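Local coordinates for putative cytoplasmic protein (Salmonella typhimurium, PDB 2GK3) that is of unknown function but assembles as a hexamer and probably has a class I glutamine amidotransferase-like domain, at residues E168-E173 with A198-T203. Sequence-based numbering, arbitrary orientation.
Sequences EAVSPE and ADVVLT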
loop_
_atom_site.group_PDB
_atom_site.type_symbol
_atom_site.label_atom_id
_atom_site.label_comp_id
_atom_site.label_asym_id
_atom_site.label_seq_id
_atom_site.Cartn_x
_atom_site.Cartn_y
_atom_site.Cartn_z
ATOM N N GLU E 168 -17.590 9.089 34.611
ATOM C CA GLU E 168 -18.307 9.250 35.870
ATOM C C GLU E 168 -17.825 8.239 36.892
ATOM O O GLU E 168 -17.531 7.086 36.545
ATOM C CB GLU E 168 -19.812 9.094 35.653
ATOM C CG GLU E 168 -20.470 10.386 35.182
ATOM C CD GLU E 168 -21.799 10.163 34.510
ATOM O OE1 GLU E 168 -22.357 11.142 33.968
ATOM O OE2 GLU E 168 -22.285 9.012 34.514
ATOM N N ALA E 169 -17.717 8.670 38.150
ATOM C CA ALA E 169 -17.360 7.739 39.217
ATOM C C ALA E 169 -18.616 7.055 39.741
ATOM O O ALA E 169 -19.576 7.721 40.153
ATOM C CB ALA E 169 -16.594 8.443 40.324
ATOM N N VAL E 170 -18.626 5.726 39.672
ATOM C CA VAL E 170 -19.690 4.926 40.306
ATOM C C VAL E 170 -19.237 4.308 41.633
ATOM O O VAL E 170 -20.067 3.846 42.427
ATOM C CB VAL E 170 -20.294 3.835 39.374
ATOM C CG1 VAL E 170 -21.077 4.481 38.227
ATOM C CG2 VAL E 170 -19.229 2.894 38.855
ATOM N N SER E 171 -17.924 4.295 41.862
ATOM C CA SER E 171 -17.368 4.029 43.188
ATOM C C SER E 171 -16.309 5.061 43.545
ATOM O O SER E 171 -15.121 4.713 43.603
ATOM C CB SER E 171 -16.762 2.637 43.266
ATOM O OG SER E 171 -17.724 1.653 42.947
ATOM N N PRO E 172 -16.738 6.323 43.820
ATOM C CA PRO E 172 -15.834 7.452 44.079
ATOM C C PRO E 172 -15.036 7.343 45.402
ATOM O O PRO E 172 -14.127 8.134 45.644
ATOM C CB PRO E 172 -16.777 8.663 44.098
ATOM C CG PRO E 172 -18.106 8.108 44.517
ATOM C CD PRO E 172 -18.159 6.721 43.937
ATOM N N GLU E 173 -15.374 6.370 46.238
ATOM C CA GLU E 173 -14.635 6.104 47.486
ATOM C C GLU E 173 -13.527 5.057 47.301
ATOM O O GLU E 173 -12.737 4.808 48.224
ATOM C CB GLU E 173 -15.590 5.663 48.610
ATOM C CG GLU E 173 -17.078 5.426 48.184
ATOM C CD GLU E 173 -17.296 4.243 47.211
ATOM O OE1 GLU E 173 -18.017 4.442 46.206
ATOM O OE2 GLU E 173 -16.778 3.124 47.452
ATOM N N ALA E 198 -15.978 -8.618 38.946
ATOM C CA ALA E 198 -15.033 -7.526 38.965
ATOM C C ALA E 198 -15.629 -6.268 39.577
ATOM O O ALA E 198 -16.832 -6.193 39.794
ATOM C CB ALA E 198 -14.562 -7.252 37.560
ATOM N N ASP E 199 -14.773 -5.281 39.848
ATOM C CA ASP E 199 -15.193 -4.040 40.469
ATOM C C ASP E 199 -15.169 -2.925 39.439
ATOM O O ASP E 199 -14.089 -2.512 39.001
ATOM C CB ASP E 199 -14.275 -3.678 41.658
ATOM C CG ASP E 199 -14.158 -4.806 42.695
ATOM O OD1 ASP E 199 -15.195 -5.324 43.219
ATOM O OD2 ASP E 199 -13.000 -5.186 43.001
ATOM N N VAL E 200 -16.350 -2.439 39.059
ATOM C CA VAL E 200 -16.465 -1.274 38.174
ATOM C C VAL E 200 -16.368 0.038 38.969
ATOM O O VAL E 200 -17.177 0.303 39.863
ATOM C CB VAL E 200 -17.780 -1.304 37.361
ATOM C CG1 VAL E 200 -17.945 -0.029 36.531
ATOM C CG2 VAL E 200 -17.824 -2.539 36.470
ATOM N N VAL E 201 -15.386 0.871 38.638
ATOM C CA VAL E 201 -15.129 2.078 39.423
ATOM C C VAL E 201 -15.561 3.358 38.702
ATOM O O VAL E 201 -16.045 4.298 39.329
ATOM C CB VAL E 201 -13.634 2.129 39.850
ATOM C CG1 VAL E 201 -13.279 3.455 40.495
ATOM C CG2 VAL E 201 -13.315 0.960 40.785
ATOM N N LEU E 202 -15.380 3.388 37.385
ATOM C CA LEU E 202 -15.758 4.536 36.571
ATOM C C LEU E 202 -16.536 4.024 35.379
ATOM O O LEU E 202 -16.286 2.913 34.900
ATOM C CB LEU E 202 -14.516 5.280 36.045
ATOM C CG LEU E 202 -13.465 5.949 36.959
ATOM C CD1 LEU E 202 -12.440 6.695 36.100
ATOM C CD2 LEU E 202 -14.129 6.908 37.960
ATOM N N THR E 203 -17.453 4.838 34.879
ATOM C CA THR E 203 -18.240 4.476 33.704
ATOM C C THR E 203 -18.188 5.605 32.691
ATOM O O THR E 203 -17.794 6.729 32.996
ATOM C CB THR E 203 -19.717 4.238 34.048
ATOM O OG1 THR E 203 -20.227 5.434 34.638
ATOM C CG2 THR E 203 -19.905 3.056 35.032
HETATM O O HOH W 1 -21.333 6.945 32.648
#
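The peptide carbonyl of Val201 takes two backbone N-H groups from the same face of its plane: Val170 N, at 3.0 Å from Val201 O, stands 37° out of that plane, while Ser171 N, at 3.2 Å from Val201 O, is tilted less. The Glu168 carbonyl is used differently. Thr203 N lies in its plane, 2.8 Å from Glu168 O, and the CA-H of Leu202 makes a further contact with the same oxygen. Glu168 N returns a bond to Thr203 O, completing an antiparallel hydrogen-bonded pair between strands 164-169 and 199-204; Ala169 and Leu202 form the non-hydrogen-bonded pair that follows. On its other side strand 199-204 runs against strand 207-215, where a classic bulge sets Val201 and Leu202 together opposite the single residue Leu210. Past Ala169 the backbone leaves strand 164-169, yet Val170 N and Ser171 N both still bond to Val201 O. On one face of the pairing Leu202 CD2 packs 3.7 Å from Ala169 CB, and Tyr183 touches both residues. Glu168 and Thr203 share the other face; beyond the strand end the Val170 side chain crosses that of Thr203 at about a right angle: with chi1 at -68°, Val170 CG1 sits beside its own backbone N and reaches Thr203 CG2 at 3.7 Å. Val170 CG2 rests against the carbonyl oxygens of Val200 and Val201. A water links the Glu168 carboxylate to the threonine hydroxyl, 2.9 Å from Glu168 OE2 and 2.7 Å from Thr203 OG1.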